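Local coordinates for protein 3,6-diketocamphane 1,6-monooxygenase (PDB 4UWM) that catalyses the FMNH2-dependent Baeyer-Villiger oxygenation of a diketocamphane to its lactone, allowing Pseudomonas putida to grow on (-)-camphor, at residues Asp325-Thr328 and Glu329-Ala333; Ala309-Glu312 and Phe313-Asn317; Ala115-His119 and Gly120-Ala124; Gly93-Ser96 and Gln97-Glu100; Trp25-Lys28 and Ser29-Ala33. All blocks are in the same frame, centred on the assembly; numbering follows the deposited sequence. Where two conformers were deposited one is given.

All five contacts lie on helices or helix ends of the luciferase-like barrel, but their surroundings set their chemistry. Contact 1, on helix 324-338, is only partly buried and mixes a solvent-facing edge with an apolar one; contacts 2 to 5 are mostly buried. Contact 2, the start of helix 311-317, begins with an aspartate N-cap, its centre about 17 Å from that of contact 1. Contacts 3 and 4 both end helices with Schellman motifs, and both touch the second subunit. Contacts 4 and 5 lie on helices of two beta-alpha-beta units, and each sets a tryptophan face beneath a residue one turn on: an isoleucine methyl in contact 4, a serine hydroxyl in contact 5.

Contact 1: Asp325-Thr328 and Glu329-Ala333; sequences DTVT and EKINA
Glu329 is joined to Asp325, one turn earlier, by the backbone bond from Glu329 N to Asp325 O, 2.9 Å long. Its side chain runs over the same carbonyl, CG lying 3.6 Å from Asp325 O. A water bonded to that oxygen also reaches Glu329 OE2, at 3.2 Å, though more acceptors surround it than its protons can serve. Two acids suit this exposed edge because solvent probably screens their charges. Lys330 follows, its amide bonded to Thr326 O. From CG onward its chain is extended and lies alongside the Thr326 side chain, with Lys330 NZ 4.0 Å from Thr326 CG2. The threonine's chi1 of -56° sets OG1 beside its own backbone N, where it meets Asp265 and Ser323, and turns the methyl to the lysine. The ammonium itself bonds to Val321 O. These pairs repeat the i to i+4 pattern of helix 324-338, which follows strand 320-322 in the barrel. Ile331 belongs to the inner side. Its amide bonds to Val327 O, and its side chain crosses that of Val327 at an angle, CD1 coming 3.9 Å from Val327 CG1; both are buried, and their branched apolar side chains pack against Val369 of helix 356-369. Asn332 N bonds to Thr328 O at 3.1 Å. Its amide lies beside the Thr328 side chain, Asn332 ND2 being 3.7 Å from Thr328 CG2, while Thr328 OG1 turns back to bond Pro324 O, as threonine can within a helix.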
loop_
_atom_site.group_PDB
_atom_site.type_symbol
_atom_site.label_atom_id
_atom_site.label_comp_id
_atom_site.label_asym_id
_atom_site.label_seq_id
_atom_site.Cartn_x
_atom_site.Cartn_y
_atom_site.Cartn_z
ATOM N N ASP A 325 13.586 -36.918 5.435
ATOM C CA ASP A 325 13.513 -37.758 6.633
ATOM C C ASP A 325 14.267 -37.151 7.814
ATOM O O ASP A 325 13.737 -37.100 8.929
ATOM C CB ASP A 325 14.002 -39.189 6.351
ATOM C CG ASP A 325 13.034 -39.986 5.492
ATOM O OD1 ASP A 325 11.804 -39.867 5.682
ATOM O OD2 ASP A 325 13.505 -40.746 4.623
ATOM N N THR A 326 15.493 -36.685 7.573
ATOM C CA THR A 326 16.295 -36.010 8.610
ATOM C C THR A 326 15.561 -34.805 9.227
ATOM O O THR A 326 15.553 -34.619 10.450
ATOM C CB THR A 326 17.640 -35.540 8.033
ATOM O OG1 THR A 326 18.317 -36.661 7.460
ATOM C CG2 THR A 326 18.514 -34.905 9.109
ATOM N N VAL A 327 14.939 -33.994 8.373
ATOM C CA VAL A 327 14.189 -32.831 8.845
ATOM C C VAL A 327 12.939 -33.264 9.612
ATOM O O VAL A 327 12.648 -32.712 10.684
ATOM C CB VAL A 327 13.892 -31.832 7.702
ATOM C CG1 VAL A 327 12.912 -30.745 8.151
ATOM C CG2 VAL A 327 15.195 -31.198 7.236
ATOM N N THR A 328 12.233 -34.270 9.090
ATOM C CA THR A 328 11.052 -34.821 9.764
ATOM C C THR A 328 11.388 -35.322 11.177
ATOM O O THR A 328 10.659 -35.046 12.138
ATOM C CB THR A 328 10.395 -35.950 8.945
ATOM O OG1 THR A 328 10.091 -35.472 7.628
ATOM C CG2 THR A 328 9.106 -36.435 9.609
ATOM N N GLU A 329 12.502 -36.039 11.299
ATOM C CA GLU A 329 12.917 -36.564 12.593
ATOM C C GLU A 329 13.328 -35.444 13.535
ATOM O O GLU A 329 12.963 -35.464 14.714
ATOM C CB GLU A 329 14.026 -37.605 12.439
ATOM C CG GLU A 329 13.510 -38.967 11.994
ATOM C CD GLU A 329 14.618 -39.961 11.688
ATOM O OE1 GLU A 329 15.689 -39.897 12.330
ATOM O OE2 GLU A 329 14.412 -40.815 10.800
ATOM N N LYS A 330 14.064 -34.461 13.009
ATOM C CA LYS A 330 14.452 -33.269 13.781
ATOM C C LYS A 330 13.246 -32.495 14.331
ATOM O O LYS A 330 13.290 -31.989 15.457
ATOM C CB LYS A 330 15.347 -32.352 12.952
ATOM C CG LYS A 330 16.827 -32.652 13.084
ATOM C CD LYS A 330 17.606 -32.019 11.946
ATOM C CE LYS A 330 19.100 -32.044 12.213
ATOM N NZ LYS A 330 19.853 -31.682 10.980
ATOM N N ILE A 331 12.170 -32.420 13.551
ATOM C CA ILE A 331 10.951 -31.742 14.002
ATOM C C ILE A 331 10.274 -32.554 15.108
ATOM O O ILE A 331 9.830 -31.990 16.121
ATOM C CB ILE A 331 9.980 -31.408 12.833
ATOM C CG1 ILE A 331 10.644 -30.432 11.842
ATOM C CG2 ILE A 331 8.681 -30.797 13.360
ATOM C CD1 ILE A 331 9.851 -30.178 10.574
ATOM N N ASN A 332 10.227 -33.874 14.924
ATOM C CA ASN A 332 9.667 -34.789 15.930
ATOM C C ASN A 332 10.347 -34.674 17.297
ATOM O O ASN A 332 9.660 -34.574 18.325
ATOM C CB ASN A 332 9.699 -36.228 15.426
ATOM C CG ASN A 332 8.707 -36.473 14.312
ATOM O OD1 ASN A 332 7.527 -36.146 14.431
ATOM N ND2 ASN A 332 9.177 -37.065 13.224
ATOM N N ALA A 333 11.682 -34.660 17.296
ATOM C CA ALA A 333 12.466 -34.414 18.506
ATOM C C ALA A 333 12.059 -33.117 19.204
ATOM O O ALA A 333 11.880 -33.097 20.423
ATOM C CB ALA A 333 13.958 -34.415 18.201
HETATM O O HOH W 1 12.004 -39.592 9.075
#

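Contact 2: Ala309-Glu312 and Phe313-Asn317; sequences ADLE and FLVDN
Helix 311-317 opens with successive i to i+4 backbone bonds, Leu314 N to Asp310 O, Val315 N to Leu311 O and Asp316 N to Glu312 O, and Asp310 is its N-cap in this luciferase-like barrel. OD1 of Asp310 accepts from Phe313 N at 3.0 Å with an N-H...O angle of 166°. The cap requires chi1 of 59°, which tucks CG into the crowded position between backbone N and carbonyl carbon; a short carboxylate fits there and meets a backbone amide of the first turn, where i to i+4 carbonyl partners from within the helix are lacking. Next to the cap, the Phe313 ring takes the Ala309 methyl obliquely, Ala309 CB to Phe313 CD2 being 3.8 Å, and Asp310 O lies at the ring's edge. Tyr298 and Ala302 of helix 296-302 enclose the ring further, so a large apolar residue suits the place. On another side of the helix, Leu311 CD1 meets Val315 CG2 at 3.9 Å, and both pack on Met273 of helix 265-274. The outer pair is acidic: Asp316 OD2 lies 3.1 Å from Glu312 CG and 4.0 Å from Glu312 OE2, and the two carboxylate planes are 33° apart. Lys269 forms salt bridges with both acids, which probably offsets their mutual repulsion. With an alanine in place of Asp316 one of the two carboxylates is gone, and Lys269 would probably be less firmly fixed. At the helix's end Phe313 O accepts from Asn317 N and also from Asn317 ND2, the latter at 2.8 Å, in the carbonyl plane on a lone pair.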
loop_
_atom_site.group_PDB
_atom_site.type_symbol
_atom_site.label_atom_id
_atom_site.label_comp_id
_atom_site.label_asym_id
_atom_site.label_seq_id
_atom_site.Cartn_x
_atom_site.Cartn_y
_atom_site.Cartn_z
ATOM N N ALA A 309 29.877 -20.835 19.125
ATOM C CA ALA A 309 28.740 -20.856 18.197
ATOM C C ALA A 309 29.094 -20.140 16.893
ATOM O O ALA A 309 29.234 -18.914 16.857
ATOM C CB ALA A 309 27.503 -20.243 18.833
ATOM N N ASP A 310 29.259 -20.924 15.833
ATOM C CA ASP A 310 29.536 -20.392 14.504
ATOM C C ASP A 310 28.559 -21.007 13.502
ATOM O O ASP A 310 27.637 -21.728 13.889
ATOM C CB ASP A 310 30.998 -20.652 14.102
ATOM C CG ASP A 310 31.359 -22.136 14.082
ATOM O OD1 ASP A 310 30.465 -23.010 13.988
ATOM O OD2 ASP A 310 32.565 -22.431 14.150
ATOM N N LEU A 311 28.768 -20.731 12.221
ATOM C CA LEU A 311 27.834 -21.151 11.184
ATOM C C LEU A 311 27.582 -22.656 11.197
ATOM O O LEU A 311 26.432 -23.093 11.247
ATOM C CB LEU A 311 28.319 -20.688 9.803
ATOM C CG LEU A 311 27.496 -21.045 8.566
ATOM C CD1 LEU A 311 26.027 -20.661 8.719
ATOM C CD2 LEU A 311 28.109 -20.372 7.345
ATOM N N GLU A 312 28.658 -23.444 11.175
ATOM C CA GLU A 312 28.535 -24.894 11.139
ATOM C C GLU A 312 27.831 -25.448 12.371
ATOM O O GLU A 312 27.047 -26.393 12.266
ATOM C CB GLU A 312 29.908 -25.564 10.951
ATOM C CG GLU A 312 29.832 -27.077 10.799
ATOM C CD GLU A 312 31.091 -27.690 10.212
ATOM O OE1 GLU A 312 32.203 -27.199 10.506
ATOM O OE2 GLU A 312 30.958 -28.673 9.449
ATOM N N PHE A 313 28.090 -24.854 13.533
ATOM C CA PHE A 313 27.349 -25.229 14.726
ATOM C C PHE A 313 25.836 -25.066 14.513
ATOM O O PHE A 313 25.049 -25.967 14.829
ATOM C CB PHE A 313 27.799 -24.430 15.949
ATOM C CG PHE A 313 26.819 -24.493 17.087
ATOM C CD1 PHE A 313 26.682 -25.657 17.842
ATOM C CD2 PHE A 313 25.997 -23.406 17.382
ATOM C CE1 PHE A 313 25.759 -25.732 18.876
ATOM C CE2 PHE A 313 25.073 -23.477 18.415
ATOM C CZ PHE A 313 24.954 -24.640 19.164
ATOM N N LEU A 314 25.444 -23.907 13.983
ATOM C CA LEU A 314 24.036 -23.601 13.709
ATOM C C LEU A 314 23.457 -24.582 12.696
ATOM O O LEU A 314 22.394 -25.153 12.916
ATOM C CB LEU A 314 23.875 -22.143 13.227
ATOM C CG LEU A 314 24.181 -21.017 14.222
ATOM C CD1 LEU A 314 24.066 -19.650 13.561
ATOM C CD2 LEU A 314 23.277 -21.082 15.448
ATOM N N VAL A 315 24.179 -24.810 11.606
ATOM C CA VAL A 315 23.728 -25.752 10.579
ATOM C C VAL A 315 23.542 -27.172 11.119
ATOM O O VAL A 315 22.575 -27.852 10.765
ATOM C CB VAL A 315 24.670 -25.737 9.357
ATOM C CG1 VAL A 315 24.165 -26.665 8.271
ATOM C CG2 VAL A 315 24.788 -24.327 8.807
ATOM N N ASP A 316 24.448 -27.600 11.998
ATOM C CA ASP A 316 24.432 -28.966 12.540
ATOM C C ASP A 316 23.435 -29.215 13.681
ATOM O O ASP A 316 22.897 -30.317 13.811
ATOM C CB ASP A 316 25.840 -29.363 13.004
ATOM C CG ASP A 316 26.803 -29.576 11.850
ATOM O OD1 ASP A 316 26.372 -30.025 10.772
ATOM O OD2 ASP A 316 28.006 -29.299 12.023
ATOM N N ASN A 317 23.196 -28.203 14.508
ATOM C CA ASN A 317 22.475 -28.399 15.769
ATOM C C ASN A 317 21.203 -27.565 15.952
ATOM O O ASN A 317 20.371 -27.888 16.797
ATOM C CB ASN A 317 23.418 -28.123 16.941
ATOM C CG ASN A 317 24.719 -28.898 16.833
ATOM O OD1 ASN A 317 24.780 -30.072 17.183
ATOM N ND2 ASN A 317 25.762 -28.244 16.338
#

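Contact 3: Ala115-His119 and Gly120-Ala124; sequences ASYMH and GIRNA
A Schellman motif ends helix 113-118, and Gly120 is its C-prime residue. Ile121 N reaches back to Ser116 O at 3.0 Å, while Gly120 N bonds to Tyr117 O at 2.9 Å, its donor well above the carbonyl plane. The positive phi of Gly120, 88°, makes this turn possible; a beta carbon there would be jammed against the carbonyl oxygen of His119, which is why glycine suits the place. Beyond it the chain doubles back over the last turn. Ile121 CD1 lies 3.6 Å from Ser116 O, and the Ala124 methyl touches Ser116 CB at 3.7 Å, although Ala124 is poorly ordered. Arg122 CG, in the conformer given, meets CD1 and CE1 of Tyr117 obliquely, its aliphatic part lending the ring an apolar neighbour. Within the last turn, His119 ND1 donates to Ala115 O at 2.7 Å, the acceptor lying in the imidazole plane, a bond that helps to fix the ring's rotation; the ring also stacks with His82. Ser116, Ile121 and Ala124 rest on Leu139 of helix 139-155, while Tyr117 and Arg122 face Phe160 of the second subunit, on its strand 159-162.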
loop_
_atom_site.group_PDB
_atom_site.type_symbol
_atom_site.label_atom_id
_atom_site.label_comp_id
_atom_site.label_asym_id
_atom_site.label_seq_id
_atom_site.Cartn_x
_atom_site.Cartn_y
_atom_site.Cartn_z
ATOM N N ALA A 115 14.154 4.084 13.373
ATOM C CA ALA A 115 12.832 4.185 12.723
ATOM C C ALA A 115 11.795 4.865 13.628
ATOM O O ALA A 115 10.993 5.671 13.160
ATOM C CB ALA A 115 12.341 2.810 12.293
ATOM N N SER A 116 11.796 4.525 14.918
ATOM C CA SER A 116 10.954 5.226 15.909
ATOM C C SER A 116 11.148 6.748 15.860
ATOM O O SER A 116 10.168 7.517 15.851
ATOM C CB SER A 116 11.270 4.713 17.317
ATOM O OG SER A 116 10.955 3.336 17.435
ATOM N N TYR A 117 12.420 7.164 15.821
ATOM C CA TYR A 117 12.826 8.570 15.718
ATOM C C TYR A 117 12.200 9.244 14.466
ATOM O O TYR A 117 11.679 10.349 14.557
ATOM C CB TYR A 117 14.351 8.665 15.637
ATOM C CG TYR A 117 14.930 10.068 15.681
ATOM C CD1 TYR A 117 15.286 10.673 16.908
ATOM C CD2 TYR A 117 15.151 10.777 14.511
ATOM C CE1 TYR A 117 15.834 11.963 16.943
ATOM C CE2 TYR A 117 15.683 12.070 14.529
ATOM C CZ TYR A 117 16.035 12.658 15.749
ATOM O OH TYR A 117 16.576 13.943 15.726
ATOM N N MET A 118 12.280 8.580 13.316
ATOM C CA MET A 118 11.699 9.108 12.063
ATOM C C MET A 118 10.229 9.468 12.250
ATOM O O MET A 118 9.745 10.468 11.696
ATOM C CB MET A 118 11.819 8.100 10.912
ATOM C CG MET A 118 13.223 7.638 10.589
ATOM S SD MET A 118 13.309 6.308 9.366
ATOM C CE MET A 118 15.070 6.268 9.065
ATOM N N HIS A 119 9.529 8.653 13.021
ATOM C CA HIS A 119 8.118 8.813 13.241
ATOM C C HIS A 119 7.782 9.641 14.499
ATOM O O HIS A 119 6.650 9.625 14.976
ATOM C CB HIS A 119 7.427 7.444 13.223
ATOM C CG HIS A 119 7.624 6.695 11.927
ATOM N ND1 HIS A 119 8.701 5.861 11.704
ATOM C CD2 HIS A 119 6.910 6.700 10.775
ATOM C CE1 HIS A 119 8.621 5.350 10.487
ATOM N NE2 HIS A 119 7.548 5.851 9.898
ATOM N N GLY A 120 8.767 10.393 14.990
ATOM C CA GLY A 120 8.525 11.364 16.057
ATOM C C GLY A 120 8.640 10.857 17.473
ATOM O O GLY A 120 8.232 11.558 18.399
ATOM N N ILE A 121 9.170 9.639 17.646
ATOM C CA ILE A 121 9.288 9.032 18.961
ATOM C C ILE A 121 10.764 8.991 19.338
ATOM O O ILE A 121 11.526 8.188 18.790
ATOM C CB ILE A 121 8.700 7.602 19.034
ATOM C CG1 ILE A 121 7.241 7.571 18.636
ATOM C CG2 ILE A 121 8.825 7.048 20.443
ATOM C CD1 ILE A 121 6.959 6.873 17.309
ATOM N N ARG A 122 11.167 9.874 20.250
ATOM C CA ARG A 122 12.570 9.977 20.660
ATOM C C ARG A 122 12.822 9.192 21.941
ATOM O O ARG A 122 11.918 9.045 22.769
ATOM C CB ARG A 122 12.968 11.437 20.854
ATOM C CG ARG A 122 13.104 12.230 19.575
ATOM C CD ARG A 122 13.337 13.702 19.890
ATOM N NE ARG A 122 12.165 14.342 20.491
ATOM C CZ ARG A 122 12.014 15.656 20.625
ATOM N NH1 ARG A 122 12.964 16.484 20.203
ATOM N NH2 ARG A 122 10.908 16.150 21.171
ATOM N N ASN A 123 14.051 8.696 22.098
ATOM C CA ASN A 123 14.451 7.853 23.254
ATOM C C ASN A 123 13.616 6.571 23.373
ATOM O O ASN A 123 13.114 6.245 24.456
ATOM C CB ASN A 123 14.398 8.636 24.575
ATOM C CG ASN A 123 15.054 9.992 24.475
ATOM O OD1 ASN A 123 14.399 11.020 24.654
ATOM N ND2 ASN A 123 16.350 10.004 24.178
ATOM N N ALA A 124 13.491 5.854 22.252
ATOM C CA ALA A 124 12.562 4.723 22.100
ATOM C C ALA A 124 12.735 3.574 23.101
ATOM O O ALA A 124 11.744 3.052 23.621
ATOM C CB ALA A 124 12.630 4.190 20.680
#

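Contact 4: Gly93-Ser96 and Gln97-Glu100; sequences GWLS and QILE
Ile98 places its CD1 methyl over one face of the Trp94 indole, a CH-pi contact 3.8 Å from the centroid of the six-membered ring and only 6° off the ring normal. This describes one of two deposited conformers of Ile98. The arrangement follows from the torsions: Trp94 CG stands anti to the backbone N, chi1 -172°, while Ile98 CG1 lies beside its own backbone N, and the side chains cross with the methyl above the ring. One turn apart, Leu95 and Leu99 lie alongside each other pointing the same way, Leu95 CG to Leu99 CD1 being 4.1 Å. Beneath these pairs run the backbone bonds of helix 85-98, Ile98 N to Trp94 O at 2.9 Å and Leu99 N to Leu95 O at 3.0 Å, which set the spacing of one turn. Beyond the helix Glu100 is the first residue to leave helical angles; its positive phi of 52° belongs to a Schellman motif, and its N bonds to Gln97 O. Further out, Phe188 meets the Trp94 ring edge-to-face, and Ile61 of helix 57-65 receives both leucines. Trp94 also packs on Ala19 of the second subunit, and Ile98 on its Phe23. This helix links strands 72-79 and 105-108 in a beta-alpha-beta unit. Ser96 OG bonds to Trp191 N, and Gln97 NE2 to Ser189 O and Asp187 O. Apolar packing thus joins the helix to helix 57-65 and the second subunit, whereas its polar groups pair with loop backbone, the short serine serving a near amide and the longer glutamine reaching two carbonyls.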
loop_
_atom_site.group_PDB
_atom_site.type_symbol
_atom_site.label_atom_id
_atom_site.label_comp_id
_atom_site.label_asym_id
_atom_site.label_seq_id
_atom_site.Cartn_x
_atom_site.Cartn_y
_atom_site.Cartn_z
ATOM N N GLY A 93 -8.850 -3.252 6.484
ATOM C CA GLY A 93 -10.170 -3.763 6.094
ATOM C C GLY A 93 -10.335 -3.936 4.587
ATOM O O GLY A 93 -10.898 -4.932 4.107
ATOM N N TRP A 94 -9.840 -2.970 3.820
ATOM C CA TRP A 94 -10.030 -3.013 2.391
ATOM C C TRP A 94 -9.180 -4.147 1.793
ATOM O O TRP A 94 -9.635 -4.867 0.918
ATOM C CB TRP A 94 -9.611 -1.664 1.742
ATOM C CG TRP A 94 -9.959 -1.565 0.273
ATOM C CD1 TRP A 94 -11.164 -1.866 -0.306
ATOM C CD2 TRP A 94 -9.101 -1.119 -0.802
ATOM N NE1 TRP A 94 -11.116 -1.640 -1.657
ATOM C CE2 TRP A 94 -9.863 -1.184 -1.995
ATOM C CE3 TRP A 94 -7.759 -0.694 -0.872
ATOM C CZ2 TRP A 94 -9.342 -0.825 -3.242
ATOM C CZ3 TRP A 94 -7.235 -0.325 -2.127
ATOM C CH2 TRP A 94 -8.023 -0.387 -3.288
ATOM N N LEU A 95 -7.952 -4.271 2.278
ATOM C CA LEU A 95 -7.028 -5.314 1.783
ATOM C C LEU A 95 -7.556 -6.708 2.166
ATOM O O LEU A 95 -7.522 -7.617 1.345
ATOM C CB LEU A 95 -5.618 -5.072 2.322
ATOM C CG LEU A 95 -4.517 -6.057 1.832
ATOM C CD1 LEU A 95 -4.554 -6.190 0.317
ATOM C CD2 LEU A 95 -3.135 -5.589 2.316
ATOM N N SER A 96 -8.065 -6.850 3.395
ATOM C CA SER A 96 -8.763 -8.079 3.832
ATOM C C SER A 96 -9.902 -8.407 2.877
ATOM O O SER A 96 -10.047 -9.574 2.468
ATOM C CB SER A 96 -9.279 -7.952 5.282
ATOM O OG SER A 96 -10.165 -9.016 5.601
ATOM N N GLN A 97 -10.693 -7.395 2.488
ATOM C CA GLN A 97 -11.748 -7.598 1.488
ATOM C C GLN A 97 -11.217 -8.067 0.130
ATOM O O GLN A 97 -11.832 -8.945 -0.496
ATOM C CB GLN A 97 -12.626 -6.347 1.275
ATOM C CG GLN A 97 -13.597 -6.019 2.416
ATOM C CD GLN A 97 -14.531 -4.852 2.083
ATOM O OE1 GLN A 97 -14.911 -4.661 0.942
ATOM N NE2 GLN A 97 -14.880 -4.060 3.087
ATOM N N ILE A 98 -10.133 -7.438 -0.356
ATOM C CA ILE A 98 -9.572 -7.783 -1.674
ATOM C C ILE A 98 -9.155 -9.259 -1.674
ATOM O O ILE A 98 -9.363 -9.960 -2.663
ATOM C CB ILE A 98 -8.345 -6.888 -2.037
ATOM C CG1 ILE A 98 -8.770 -5.418 -2.201
ATOM C CG2 ILE A 98 -7.670 -7.368 -3.314
ATOM C CD1 ILE A 98 -7.608 -4.434 -2.250
ATOM N N LEU A 99 -8.581 -9.703 -0.561
ATOM C CA LEU A 99 -8.115 -11.073 -0.374
ATOM C C LEU A 99 -9.244 -12.062 0.020
ATOM O O LEU A 99 -8.986 -13.241 0.233
ATOM C CB LEU A 99 -7.076 -11.073 0.739
ATOM C CG LEU A 99 -5.718 -10.523 0.291
ATOM C CD1 LEU A 99 -4.876 -10.161 1.495
ATOM C CD2 LEU A 99 -5.006 -11.548 -0.596
ATOM N N GLU A 100 -10.463 -11.561 0.169
ATOM C CA GLU A 100 -11.589 -12.388 0.619
ATOM C C GLU A 100 -11.257 -13.149 1.903
ATOM O O GLU A 100 -11.566 -14.321 2.041
ATOM C CB GLU A 100 -12.048 -13.310 -0.513
ATOM C CG GLU A 100 -12.510 -12.490 -1.700
ATOM C CD GLU A 100 -12.896 -13.302 -2.912
ATOM O OE1 GLU A 100 -12.221 -14.296 -3.234
ATOM O OE2 GLU A 100 -13.866 -12.911 -3.576
#

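Contact 5: Trp25-Lys28 and Ser29-Ala33; sequences WGIK and SAVQA
Trp25 O is gripped twice by the residue one turn later: Ser29 N donates to it at 2.8 Å and Ser29 OG at 2.9 Å, the two donors reaching it from opposite faces of the carbonyl plane. The site lies in helix 19-35, the crossover between parallel strands 4-9 and 40-43 in a beta-alpha-beta unit of the barrel. With chi1 of -78° Ser29 OG sits beside its own backbone N, close enough to bend back to the carbonyl and satisfy a buried hydroxyl within the helix. The same oxygen lies over one face of the Trp25 indole, 3.4 Å above the plane near its centre, and Trp25 CE2 is the ring atom nearest to Ser29 OG, at 3.5 Å. Serine suits this spot: its short hydroxyl reaches both the carbonyl and the indole face. The extended first torsion of Trp25 carries the indole forward along the helix beneath Ser29. The ring also meets Phe9 of strand 4-9 with planes at about 55°, packs on Met13 and Tyr351, and its NE1 makes a weak bond to His349 O. A leucine in place of Trp25 lacks the indole, and the Ser29 hydroxyl would probably lose the flat face it lies over, with a gap opened beside Phe9. Elsewhere on the helix Ala30 N bonds to Gly26 O, and the small methyl of Ala30 allows close approach to Ala64 of helix 57-65. Farther round, Val31 N donates to Ile27 O almost straight, at 174°, while Ile27 CG2 and Val31 CG2 stand 4.5 Å apart.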
loop_
_atom_site.group_PDB
_atom_site.type_symbol
_atom_site.label_atom_id
_atom_site.label_comp_id
_atom_site.label_asym_id
_atom_site.label_seq_id
_atom_site.Cartn_x
_atom_site.Cartn_y
_atom_site.Cartn_z
ATOM N N TRP A 25 11.068 -10.357 -6.303
ATOM C CA TRP A 25 11.332 -11.560 -5.520
ATOM C C TRP A 25 10.178 -11.902 -4.548
ATOM O O TRP A 25 9.773 -13.075 -4.413
ATOM C CB TRP A 25 12.667 -11.408 -4.768
ATOM C CG TRP A 25 13.064 -12.597 -3.858
ATOM C CD1 TRP A 25 13.543 -12.530 -2.574
ATOM C CD2 TRP A 25 13.076 -13.985 -4.209
ATOM N NE1 TRP A 25 13.807 -13.800 -2.096
ATOM C CE2 TRP A 25 13.525 -14.704 -3.083
ATOM C CE3 TRP A 25 12.719 -14.697 -5.365
ATOM C CZ2 TRP A 25 13.659 -16.113 -3.083
ATOM C CZ3 TRP A 25 12.835 -16.100 -5.359
ATOM C CH2 TRP A 25 13.303 -16.787 -4.220
ATOM N N GLY A 26 9.646 -10.878 -3.884
ATOM C CA GLY A 26 8.475 -11.084 -3.020
ATOM C C GLY A 26 7.272 -11.667 -3.743
ATOM O O GLY A 26 6.662 -12.617 -3.241
ATOM N N ILE A 27 6.936 -11.118 -4.907
ATOM C CA ILE A 27 5.781 -11.599 -5.688
ATOM C C ILE A 27 6.037 -13.038 -6.191
ATOM O O ILE A 27 5.174 -13.907 -6.040
ATOM C CB ILE A 27 5.419 -10.665 -6.874
ATOM C CG1 ILE A 27 4.956 -9.271 -6.377
ATOM C CG2 ILE A 27 4.316 -11.291 -7.758
ATOM C CD1 ILE A 27 4.897 -8.212 -7.480
ATOM N N LYS A 28 7.225 -13.272 -6.771
ATOM C CA LYS A 28 7.592 -14.618 -7.218
ATOM C C LYS A 28 7.546 -15.614 -6.066
ATOM O O LYS A 28 7.092 -16.758 -6.245
ATOM C CB LYS A 28 8.942 -14.604 -7.957
ATOM C CG LYS A 28 8.844 -13.916 -9.314
ATOM C CD LYS A 28 10.184 -13.696 -10.007
ATOM C CE LYS A 28 9.966 -13.045 -11.374
ATOM N NZ LYS A 28 11.233 -12.591 -12.011
ATOM N N SER A 29 7.966 -15.173 -4.887
ATOM C CA SER A 29 7.948 -15.990 -3.681
ATOM C C SER A 29 6.514 -16.325 -3.273
ATOM O O SER A 29 6.225 -17.475 -2.948
ATOM C CB SER A 29 8.673 -15.293 -2.527
ATOM O OG SER A 29 10.087 -15.403 -2.647
ATOM N N ALA A 30 5.614 -15.328 -3.311
ATOM C CA ALA A 30 4.217 -15.551 -2.932
ATOM C C ALA A 30 3.533 -16.563 -3.874
ATOM O O ALA A 30 2.838 -17.475 -3.411
ATOM C CB ALA A 30 3.452 -14.226 -2.938
ATOM N N VAL A 31 3.727 -16.382 -5.178
ATOM C CA VAL A 31 3.173 -17.296 -6.197
ATOM C C VAL A 31 3.685 -18.745 -6.003
ATOM O O VAL A 31 2.890 -19.686 -5.977
ATOM C CB VAL A 31 3.447 -16.798 -7.640
ATOM C CG1 VAL A 31 2.992 -17.816 -8.685
ATOM C CG2 VAL A 31 2.754 -15.467 -7.883
ATOM N N GLN A 32 4.993 -18.916 -5.815
ATOM C CA GLN A 32 5.570 -20.260 -5.697
ATOM C C GLN A 32 5.084 -20.929 -4.409
ATOM O O GLN A 32 4.765 -22.117 -4.423
ATOM C CB GLN A 32 7.104 -20.214 -5.762
ATOM C CG GLN A 32 7.801 -21.576 -5.865
ATOM C CD GLN A 32 7.983 -22.283 -4.523
ATOM O OE1 GLN A 32 8.002 -21.663 -3.447
ATOM N NE2 GLN A 32 8.135 -23.595 -4.582
ATOM N N ALA A 33 5.021 -20.172 -3.303
ATOM C CA ALA A 33 4.566 -20.736 -2.033
ATOM C C ALA A 33 3.113 -21.187 -2.151
ATOM O O ALA A 33 2.759 -22.280 -1.693
ATOM C CB ALA A 33 4.765 -19.750 -0.879
#